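Local coordinates for protein nicastrin (Dictyostelium purpureum, PDB 4R12) that probably serves as an essential subunit of gamma-secretase, the complex that cleaves integral membrane proteins such as Notch receptors within the membrane, at residues P220-A225 with F267-R272; P482-S487 with P499-L504; S205-K210 with F310-N315. All blocks are in the same frame, centred on the assembly; numbering follows the deposited sequence.

Coming from the N terminus, the chain first leaves strand 192-203 and opens contact 3 at 205-210. Strand 214-220 then runs inward to contact 1, whose first half, 220-225, meets 267-272, at the end of strand 262-268, after helix 234-252. The loop closed by contact 1 is thus nested inside the larger one that contact 3 closes at 310-315, at the end of helix 309-313. Contact 2 follows in series, joining the loop 482-487 to the start of helix 500-512. Contacts 1 and 2 touch near the centre of the chain, where Thr223 and Phe484 meet through their backbones; contact 3 lies about 25 Å from contact 1, centre to centre, at a glycosylated surface.

Contact 1 (P220-A225 with F267-R272); sequences PFDTTA and FWNAER
At the C-terminal ends of the neighbouring parallel strands 214-220 and 262-268 in the large lobe, Pro220 pairs with Trp268 in a beta bridge, and Phe221 N gives a 3.0 Å bond to Trp268 O. Just beyond the strands, Asp222 takes over. Its chi1 (65°) sets CG between the backbone N and the carbonyl carbon, close against the amides of Ala270 and Glu271. OD2 accepts Arg272 N at 2.9 Å through its syn lone pair, while Glu271 N reaches OD1 at 2.9 Å from above the carboxylate plane, so two successive amides clamp the acid. Arg272 returns the grip: NE bonds Asp222 O at 3.0 Å, close to the guanidinium plane, and Pro220 packs over one face of that group, CB 3.9 Å above the plane. Ser237 binds both Asp222 O and Arg272 NH2. An alanine in place of Arg272 would probably leave Asp222 O with one donor fewer and open a gap over the Pro220 ring. On the other flank, Phe221 CD2 touches Phe267 CB at 3.6 Å, and CZ lies 3.3 Å from Asn269 ND2, an amide held by Gln198 O. In M28-type zinc exopeptidases, relatives in the clan of the large lobe, loops leaving the carboxyl ends of parallel strands carry the active site; the likeness drawn here is one of fold alone.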
loop_
_atom_site.group_PDB
_atom_site.type_symbol
_atom_site.label_atom_id
_atom_site.label_comp_id
_atom_site.label_asym_id
_atom_site.label_seq_id
_atom_site.Cartn_x
_atom_site.Cartn_y
_atom_site.Cartn_z
ATOM N N PRO A 220 0.551 6.700 -4.495
ATOM C CA PRO A 220 0.868 5.291 -4.259
ATOM C C PRO A 220 -0.176 4.686 -3.325
ATOM O O PRO A 220 -0.322 5.184 -2.213
ATOM C CB PRO A 220 2.251 5.358 -3.597
ATOM C CG PRO A 220 2.219 6.661 -2.831
ATOM C CD PRO A 220 1.342 7.606 -3.636
ATOM N N PHE A 221 -0.922 3.670 -3.747
ATOM C CA PHE A 221 -1.951 3.158 -2.833
ATOM C C PHE A 221 -1.511 1.932 -2.025
ATOM O O PHE A 221 -2.180 1.567 -1.046
ATOM C CB PHE A 221 -3.273 2.862 -3.574
ATOM C CG PHE A 221 -3.270 1.615 -4.436
ATOM C CD1 PHE A 221 -3.697 0.383 -3.919
ATOM C CD2 PHE A 221 -2.937 1.687 -5.783
ATOM C CE1 PHE A 221 -3.739 -0.748 -4.720
ATOM C CE2 PHE A 221 -2.977 0.563 -6.588
ATOM C CZ PHE A 221 -3.383 -0.660 -6.057
ATOM N N ASP A 222 -0.392 1.311 -2.377
ATOM C CA ASP A 222 0.043 0.148 -1.606
ATOM C C ASP A 222 0.713 0.583 -0.299
ATOM O O ASP A 222 1.161 1.728 -0.155
ATOM C CB ASP A 222 0.985 -0.751 -2.425
ATOM C CG ASP A 222 2.294 -0.071 -2.780
ATOM O OD1 ASP A 222 2.257 1.048 -3.323
ATOM O OD2 ASP A 222 3.367 -0.659 -2.512
ATOM N N THR A 223 0.741 -0.337 0.662
ATOM C CA THR A 223 1.209 -0.044 2.005
ATOM C C THR A 223 2.205 -1.091 2.481
ATOM O O THR A 223 2.453 -2.089 1.792
ATOM C CB THR A 223 0.047 -0.005 3.001
ATOM O OG1 THR A 223 -0.703 -1.216 2.859
ATOM C CG2 THR A 223 -0.865 1.208 2.736
ATOM N N THR A 224 2.766 -0.874 3.668
ATOM C CA THR A 224 3.684 -1.849 4.262
ATOM C C THR A 224 3.413 -2.016 5.742
ATOM O O THR A 224 2.777 -1.175 6.365
ATOM C CB THR A 224 5.160 -1.449 4.098
ATOM O OG1 THR A 224 5.351 -0.112 4.589
ATOM C CG2 THR A 224 5.588 -1.533 2.645
ATOM N N ALA A 225 3.933 -3.111 6.291
ATOM C CA ALA A 225 3.836 -3.408 7.711
ATOM C C ALA A 225 4.725 -4.605 8.027
ATOM O O ALA A 225 5.173 -5.317 7.119
ATOM C CB ALA A 225 2.410 -3.691 8.114
ATOM N N PHE A 267 -3.558 5.438 -9.687
ATOM C CA PHE A 267 -3.339 4.783 -8.405
ATOM C C PHE A 267 -2.247 3.733 -8.582
ATOM O O PHE A 267 -2.529 2.651 -9.107
ATOM C CB PHE A 267 -4.635 4.116 -7.897
ATOM C CG PHE A 267 -5.747 5.095 -7.573
ATOM C CD1 PHE A 267 -6.454 5.738 -8.582
ATOM C CD2 PHE A 267 -6.085 5.362 -6.254
ATOM C CE1 PHE A 267 -7.472 6.636 -8.273
ATOM C CE2 PHE A 267 -7.106 6.258 -5.939
ATOM C CZ PHE A 267 -7.804 6.884 -6.942
ATOM N N TRP A 268 -1.011 4.054 -8.182
ATOM C CA TRP A 268 0.146 3.190 -8.464
ATOM C C TRP A 268 0.250 2.089 -7.424
ATOM O O TRP A 268 0.145 2.356 -6.224
ATOM C CB TRP A 268 1.474 3.976 -8.483
ATOM C CG TRP A 268 1.543 5.114 -9.440
ATOM C CD1 TRP A 268 1.842 6.416 -9.138
ATOM C CD2 TRP A 268 1.318 5.070 -10.857
ATOM N NE1 TRP A 268 1.814 7.182 -10.280
ATOM C CE2 TRP A 268 1.490 6.381 -11.348
ATOM C CE3 TRP A 268 0.989 4.049 -11.760
ATOM C CZ2 TRP A 268 1.346 6.697 -12.699
ATOM C CZ3 TRP A 268 0.846 4.373 -13.099
ATOM C CH2 TRP A 268 1.021 5.682 -13.551
ATOM N N ASN A 269 0.473 0.856 -7.878
ATOM C CA ASN A 269 0.629 -0.267 -6.962
ATOM C C ASN A 269 2.106 -0.647 -6.827
ATOM O O ASN A 269 2.907 -0.339 -7.704
ATOM C CB ASN A 269 -0.187 -1.463 -7.449
ATOM C CG ASN A 269 -0.565 -2.414 -6.324
ATOM O OD1 ASN A 269 -0.008 -2.350 -5.223
ATOM N ND2 ASN A 269 -1.506 -3.327 -6.606
ATOM N N ALA A 270 2.439 -1.301 -5.719
ATOM C CA ALA A 270 3.782 -1.808 -5.422
ATOM C C ALA A 270 4.871 -0.720 -5.426
ATOM O O ALA A 270 6.061 -1.003 -5.612
ATOM C CB ALA A 270 4.134 -2.947 -6.398
ATOM N N GLU A 271 4.466 0.525 -5.178
ATOM C CA GLU A 271 5.417 1.622 -5.084
ATOM C C GLU A 271 6.331 1.498 -3.876
ATOM O O GLU A 271 7.464 1.977 -3.910
ATOM C CB GLU A 271 4.681 2.969 -5.019
ATOM C CG GLU A 271 3.933 3.277 -6.276
ATOM C CD GLU A 271 4.863 3.528 -7.461
ATOM O OE1 GLU A 271 5.381 4.650 -7.592
ATOM O OE2 GLU A 271 5.078 2.598 -8.251
ATOM N N ARG A 272 5.846 0.870 -2.803
ATOM C CA ARG A 272 6.666 0.762 -1.593
ATOM C C ARG A 272 7.824 -0.198 -1.806
ATOM O O ARG A 272 8.681 -0.345 -0.940
ATOM C CB ARG A 272 5.845 0.300 -0.390
ATOM C CG ARG A 272 4.580 1.091 -0.125
ATOM C CD ARG A 272 4.819 2.539 -0.245
ATOM N NE ARG A 272 3.642 3.377 0.033
ATOM C CZ ARG A 272 3.737 4.700 0.081
ATOM N NH1 ARG A 272 4.927 5.263 -0.142
ATOM N NH2 ARG A 272 2.685 5.456 0.349
#

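Contact 2 (P482-S487 with P499-L504); sequences PNFYSS and PYETKL
Asn483 N donates to Glu501 OE1 at 3.2 Å, almost straight (171°), and water 1 lies close to the same oxygen, with a weak link to Asn483 ND2 as well. The backbone N-H comes down from above the carboxylate plane, 62° out of it. Asn483 O lies over the same face, 3.1 Å from Glu501 CD, so the flat acid group rests broadside on the Asn483 backbone. The glutamate chain is bent to get there, with chi2 of 77° folding CD back against the loop. The second carboxylate oxygen, OE2, has water 2 at 2.7 Å; this water lies within reach of Asn483 OD1 too, so the two waters may bridge the amide and the acid. Asn483 ND2 has a further partner in Val481 O.

Below the polar end, the aliphatic part of Glu501 lies on Phe484. CG makes a CH-pi contact over one face of the ring, 4.0 Å from its centroid, and CB touches the rim at CD1. Phe462 meets the same ring edge-to-face. At the other end of the contact the ring of Pro499, the N-cap residue of helix 500-512, leans on the loop backbone, CG lying 3.8 Å from Ser486 O.

Glu501 is buried, and its carboxylate has one firm donor, the backbone N-H of Asn483, with two waters close by that probably help. Asn483 O, 3.3 Å from Glu501 OE2, is a second acceptor with no proton to share, and this crowding of oxygens would probably make the negative charge costlier, with the waters likely to offset part of that cost.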
loop_
_atom_site.group_PDB
_atom_site.type_symbol
_atom_site.label_atom_id
_atom_site.label_comp_id
_atom_site.label_asym_id
_atom_site.label_seq_id
_atom_site.Cartn_x
_atom_site.Cartn_y
_atom_site.Cartn_z
ATOM N N PRO A 482 -8.673 -3.650 6.444
ATOM C CA PRO A 482 -8.131 -3.174 5.169
ATOM C C PRO A 482 -6.623 -3.398 5.142
ATOM O O PRO A 482 -5.958 -3.044 6.115
ATOM C CB PRO A 482 -8.445 -1.669 5.164
ATOM C CG PRO A 482 -9.434 -1.456 6.289
ATOM C CD PRO A 482 -9.221 -2.562 7.271
ATOM N N ASN A 483 -6.098 -4.013 4.090
ATOM C CA ASN A 483 -4.651 -4.162 3.988
ATOM C C ASN A 483 -4.209 -4.003 2.542
ATOM O O ASN A 483 -4.717 -4.680 1.660
ATOM C CB ASN A 483 -4.188 -5.507 4.569
ATOM C CG ASN A 483 -4.826 -6.717 3.883
ATOM O OD1 ASN A 483 -4.139 -7.489 3.205
ATOM N ND2 ASN A 483 -6.128 -6.917 4.101
ATOM N N PHE A 484 -3.279 -3.085 2.305
ATOM C CA PHE A 484 -2.932 -2.681 0.941
ATOM C C PHE A 484 -1.507 -3.069 0.536
ATOM O O PHE A 484 -0.961 -2.545 -0.437
ATOM C CB PHE A 484 -3.138 -1.160 0.789
ATOM C CG PHE A 484 -4.576 -0.742 0.986
ATOM C CD1 PHE A 484 -5.472 -0.800 -0.073
ATOM C CD2 PHE A 484 -5.037 -0.328 2.228
ATOM C CE1 PHE A 484 -6.812 -0.439 0.096
ATOM C CE2 PHE A 484 -6.376 0.034 2.401
ATOM C CZ PHE A 484 -7.255 -0.025 1.325
ATOM N N TYR A 485 -0.912 -4.005 1.266
ATOM C CA TYR A 485 0.350 -4.583 0.795
ATOM C C TYR A 485 0.082 -5.184 -0.585
ATOM O O TYR A 485 -0.936 -5.838 -0.790
ATOM C CB TYR A 485 0.864 -5.630 1.780
ATOM C CG TYR A 485 1.926 -6.537 1.199
ATOM C CD1 TYR A 485 3.115 -6.017 0.707
ATOM C CD2 TYR A 485 1.746 -7.918 1.178
ATOM C CE1 TYR A 485 4.102 -6.855 0.186
ATOM C CE2 TYR A 485 2.725 -8.766 0.662
ATOM C CZ TYR A 485 3.896 -8.221 0.163
ATOM O OH TYR A 485 4.869 -9.039 -0.346
ATOM N N SER A 486 0.968 -4.926 -1.542
ATOM C CA SER A 486 0.730 -5.318 -2.928
ATOM C C SER A 486 0.635 -6.833 -3.131
ATOM O O SER A 486 0.002 -7.294 -4.079
ATOM C CB SER A 486 1.847 -4.768 -3.833
ATOM O OG SER A 486 3.076 -5.404 -3.534
ATOM N N SER A 487 1.277 -7.590 -2.245
ATOM C CA SER A 487 1.419 -9.041 -2.415
ATOM C C SER A 487 2.183 -9.328 -3.713
ATOM O O SER A 487 3.023 -8.515 -4.140
ATOM C CB SER A 487 0.039 -9.744 -2.388
ATOM O OG SER A 487 0.166 -11.146 -2.447
ATOM N N PRO A 499 -5.084 -8.926 -5.027
ATOM C CA PRO A 499 -5.889 -9.043 -3.807
ATOM C C PRO A 499 -7.198 -8.265 -3.918
ATOM O O PRO A 499 -7.372 -7.450 -4.826
ATOM C CB PRO A 499 -4.996 -8.437 -2.716
ATOM C CG PRO A 499 -3.618 -8.235 -3.374
ATOM C CD PRO A 499 -3.879 -8.102 -4.829
ATOM N N TYR A 500 -8.090 -8.517 -2.967
ATOM C CA TYR A 500 -9.411 -7.901 -2.924
ATOM C C TYR A 500 -9.318 -6.391 -3.023
ATOM O O TYR A 500 -10.073 -5.767 -3.763
ATOM C CB TYR A 500 -10.127 -8.296 -1.634
ATOM C CG TYR A 500 -11.536 -7.749 -1.523
ATOM C CD1 TYR A 500 -12.607 -8.416 -2.105
ATOM C CD2 TYR A 500 -11.794 -6.569 -0.831
ATOM C CE1 TYR A 500 -13.909 -7.919 -2.014
ATOM C CE2 TYR A 500 -13.088 -6.067 -0.721
ATOM C CZ TYR A 500 -14.141 -6.747 -1.321
ATOM O OH TYR A 500 -15.435 -6.253 -1.221
ATOM N N GLU A 501 -8.378 -5.818 -2.273
ATOM C CA GLU A 501 -8.216 -4.370 -2.210
ATOM C C GLU A 501 -7.976 -3.726 -3.577
ATOM O O GLU A 501 -8.555 -2.679 -3.867
ATOM C CB GLU A 501 -7.071 -4.009 -1.259
ATOM C CG GLU A 501 -7.473 -3.968 0.207
ATOM C CD GLU A 501 -7.610 -5.348 0.845
ATOM O OE1 GLU A 501 -8.126 -5.408 1.988
ATOM O OE2 GLU A 501 -7.205 -6.356 0.219
ATOM N N THR A 502 -7.134 -4.338 -4.408
ATOM C CA THR A 502 -6.900 -3.841 -5.760
ATOM C C THR A 502 -8.132 -3.982 -6.655
ATOM O O THR A 502 -8.490 -3.054 -7.371
ATOM C CB THR A 502 -5.707 -4.568 -6.432
ATOM O OG1 THR A 502 -4.507 -4.236 -5.735
ATOM C CG2 THR A 502 -5.540 -4.128 -7.877
ATOM N N LYS A 503 -8.773 -5.143 -6.614
ATOM C CA LYS A 503 -9.995 -5.344 -7.396
ATOM C C LYS A 503 -11.091 -4.352 -6.999
ATOM O O LYS A 503 -11.780 -3.794 -7.866
ATOM C CB LYS A 503 -10.491 -6.767 -7.224
ATOM C CG LYS A 503 -9.525 -7.818 -7.738
ATOM C CD LYS A 503 -10.089 -9.225 -7.534
ATOM C CE LYS A 503 -9.368 -10.216 -8.437
ATOM N NZ LYS A 503 -8.620 -11.255 -7.686
ATOM N N LEU A 504 -11.248 -4.123 -5.696
ATOM C CA LEU A 504 -12.235 -3.144 -5.221
ATOM C C LEU A 504 -11.929 -1.730 -5.716
ATOM O O LEU A 504 -12.821 -1.037 -6.244
ATOM C CB LEU A 504 -12.319 -3.153 -3.689
ATOM C CG LEU A 504 -13.268 -2.132 -3.046
ATOM C CD1 LEU A 504 -14.679 -2.217 -3.646
ATOM C CD2 LEU A 504 -13.337 -2.321 -1.541
HETATM O O HOH W 1 -8.715 -7.732 2.801
HETATM O O HOH W 2 -6.134 -8.718 0.895
#

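Contact 3 (S205-K210 with F310-N315); sequences SSKIDK and FQTQIN. With NAG (2-acetamido-2-deoxy-beta-D-glucopyranose), chain B.
Ile208 N donates to Gln313 OE1 at 2.8 Å, nearly straight (167°), and this is the bond that fastens the loop 205-210 to the end of helix 309-313. The Gln313 chain runs extended beyond CG, chi2 (-175°) carrying CD outward toward the loop, where OE1 meets Ile208 N; the same oxygen also accepts from Asn542 ND2. The Ile208 side chain crosses that of Gln313 at about a right angle, CG2 lying 3.6 Å from Gln313 O, and its tip CD1 reaches Ile314 CG1 at 4.1 Å.

Farther out, Lys210 lays its methylene groups past the last carbonyls of the helix, with CD 4.1 Å from Thr312 O. Its NZ ends beside the sugar on Asn315, 3.7 Å from the acetyl carbon C8 of NAG. A water joins the two segments here, donating to Lys210 O and accepting from Asn315 ND2 at 2.7 Å. On the exposed flank, Lys207 NZ comes 3.8 Å from Thr312 CG2.

Behind this layer, Glu262 at the start of strand 262-268 receives Asp209 N and Ser205 OG, which steadies the loop on both sides of Ile208. Ile314 points back into the fold, against Phe281 and Leu285 of helix 276-287.

Asn315 ND2 is bonded covalently to NAG C1, and its OD1 is held by Thr317 OG1: an asparagine followed two residues on by a threonine, the classic N-glycosylation sequon, set here just past a helix end on the large lobe.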
loop_
_atom_site.group_PDB
_atom_site.type_symbol
_atom_site.label_atom_id
_atom_site.label_comp_id
_atom_site.label_asym_id
_atom_site.label_seq_id
_atom_site.Cartn_x
_atom_site.Cartn_y
_atom_site.Cartn_z
ATOM N N SER A 205 -12.900 11.254 -19.680
ATOM C CA SER A 205 -13.098 11.281 -21.135
ATOM C C SER A 205 -13.197 9.859 -21.656
ATOM O O SER A 205 -12.416 9.005 -21.252
ATOM C CB SER A 205 -11.956 12.015 -21.854
ATOM O OG SER A 205 -11.778 13.325 -21.343
ATOM N N SER A 206 -14.150 9.606 -22.550
ATOM C CA SER A 206 -14.330 8.266 -23.104
ATOM C C SER A 206 -13.111 7.904 -23.949
ATOM O O SER A 206 -12.696 6.749 -24.034
ATOM C CB SER A 206 -15.619 8.188 -23.935
ATOM O OG SER A 206 -15.531 8.971 -25.113
ATOM N N LYS A 207 -12.523 8.918 -24.566
ATOM C CA LYS A 207 -11.237 8.744 -25.209
ATOM C C LYS A 207 -10.444 10.033 -25.026
ATOM O O LYS A 207 -10.972 11.132 -25.211
ATOM C CB LYS A 207 -11.412 8.382 -26.690
ATOM C CG LYS A 207 -10.105 8.198 -27.462
ATOM C CD LYS A 207 -10.381 7.941 -28.939
ATOM C CE LYS A 207 -9.154 8.195 -29.809
ATOM N NZ LYS A 207 -8.107 7.157 -29.623
ATOM N N ILE A 208 -9.195 9.899 -24.611
ATOM C CA ILE A 208 -8.364 11.071 -24.371
ATOM C C ILE A 208 -8.048 11.755 -25.702
ATOM O O ILE A 208 -7.678 11.100 -26.680
ATOM C CB ILE A 208 -7.069 10.695 -23.614
ATOM C CG1 ILE A 208 -7.390 10.380 -22.145
ATOM C CG2 ILE A 208 -6.040 11.820 -23.692
ATOM C CD1 ILE A 208 -6.258 9.686 -21.404
ATOM N N ASP A 209 -8.253 13.071 -25.736
ATOM C CA ASP A 209 -7.941 13.899 -26.901
ATOM C C ASP A 209 -6.428 14.032 -27.019
ATOM O O ASP A 209 -5.798 14.680 -26.180
ATOM C CB ASP A 209 -8.614 15.272 -26.749
ATOM C CG ASP A 209 -8.411 16.189 -27.954
ATOM O OD1 ASP A 209 -7.630 15.859 -28.871
ATOM O OD2 ASP A 209 -9.034 17.269 -27.963
ATOM N N LYS A 210 -5.822 13.439 -28.044
ATOM C CA LYS A 210 -4.360 13.419 -28.064
ATOM C C LYS A 210 -3.748 14.785 -28.397
ATOM O O LYS A 210 -2.535 14.925 -28.428
ATOM C CB LYS A 210 -3.826 12.347 -29.025
ATOM C CG LYS A 210 -2.754 11.461 -28.349
ATOM C CD LYS A 210 -2.271 10.272 -29.197
ATOM C CE LYS A 210 -1.013 10.622 -29.993
ATOM N NZ LYS A 210 0.024 9.549 -29.946
ATOM N N PHE A 310 -3.335 2.521 -22.808
ATOM C CA PHE A 310 -2.205 3.395 -22.500
ATOM C C PHE A 310 -1.442 3.779 -23.767
ATOM O O PHE A 310 -0.979 4.908 -23.909
ATOM C CB PHE A 310 -1.246 2.733 -21.488
ATOM C CG PHE A 310 -0.434 1.595 -22.059
ATOM C CD1 PHE A 310 0.799 1.827 -22.653
ATOM C CD2 PHE A 310 -0.903 0.289 -21.993
ATOM C CE1 PHE A 310 1.545 0.780 -23.185
ATOM C CE2 PHE A 310 -0.167 -0.763 -22.513
ATOM C CZ PHE A 310 1.061 -0.519 -23.109
ATOM N N GLN A 311 -1.308 2.829 -24.685
ATOM C CA GLN A 311 -0.561 3.077 -25.915
ATOM C C GLN A 311 -1.400 3.915 -26.859
ATOM O O GLN A 311 -0.902 4.832 -27.509
ATOM C CB GLN A 311 -0.162 1.766 -26.596
ATOM C CG GLN A 311 0.674 1.970 -27.860
ATOM C CD GLN A 311 0.926 0.677 -28.611
ATOM O OE1 GLN A 311 -0.010 -0.058 -28.945
ATOM N NE2 GLN A 311 2.192 0.389 -28.882
ATOM N N THR A 312 -2.685 3.591 -26.914
ATOM C CA THR A 312 -3.623 4.273 -27.787
ATOM C C THR A 312 -3.829 5.745 -27.418
ATOM O O THR A 312 -3.936 6.602 -28.294
ATOM C CB THR A 312 -4.993 3.553 -27.764
ATOM O OG1 THR A 312 -4.819 2.174 -28.116
ATOM C CG2 THR A 312 -5.970 4.203 -28.730
ATOM N N GLN A 313 -3.863 6.043 -26.123
ATOM C CA GLN A 313 -4.354 7.340 -25.668
ATOM C C GLN A 313 -3.358 8.245 -24.955
ATOM O O GLN A 313 -3.552 9.470 -24.909
ATOM C CB GLN A 313 -5.540 7.137 -24.723
ATOM C CG GLN A 313 -6.700 6.369 -25.310
ATOM C CD GLN A 313 -7.871 6.322 -24.356
ATOM O OE1 GLN A 313 -8.286 7.351 -23.823
ATOM N NE2 GLN A 313 -8.404 5.125 -24.124
ATOM N N ILE A 314 -2.331 7.670 -24.352
ATOM C CA ILE A 314 -1.478 8.474 -23.494
ATOM C C ILE A 314 -0.130 8.733 -24.139
ATOM O O ILE A 314 0.638 7.822 -24.453
ATOM C CB ILE A 314 -1.279 7.830 -22.097
ATOM C CG1 ILE A 314 -2.628 7.739 -21.371
ATOM C CG2 ILE A 314 -0.313 8.667 -21.247
ATOM C CD1 ILE A 314 -2.544 7.079 -20.012
ATOM N N ASN A 315 0.153 9.997 -24.400
ATOM C CA ASN A 315 1.447 10.457 -24.883
ATOM C C ASN A 315 2.224 11.042 -23.729
ATOM O O ASN A 315 1.817 11.999 -23.177
ATOM C CB ASN A 315 1.237 11.499 -25.970
ATOM C CG ASN A 315 2.526 12.023 -26.558
ATOM O OD1 ASN A 315 3.568 11.918 -25.975
ATOM N ND2 ASN A 315 2.430 12.608 -27.720
HETATM C C1 NAG B . 3.408 13.528 -28.238
HETATM C C2 NAG B . 3.383 13.408 -29.738
HETATM C C3 NAG B . 4.257 14.426 -30.433
HETATM C C4 NAG B . 4.406 15.751 -29.732
HETATM C C5 NAG B . 4.259 15.662 -28.227
HETATM C C6 NAG B . 4.094 16.999 -27.567
HETATM C C7 NAG B . 3.223 11.403 -30.995
HETATM C C8 NAG B . 3.586 9.961 -31.018
HETATM N N2 NAG B . 3.878 12.128 -30.128
HETATM O O3 NAG B . 3.751 14.665 -31.737
HETATM O O4 NAG B . 5.763 15.994 -29.990
HETATM O O5 NAG B . 3.141 14.868 -27.929
HETATM O O6 NAG B . 2.942 17.636 -28.069
HETATM O O7 NAG B . 2.397 11.862 -31.720
HETATM O O HOH W 3 0.033 13.385 -28.774
#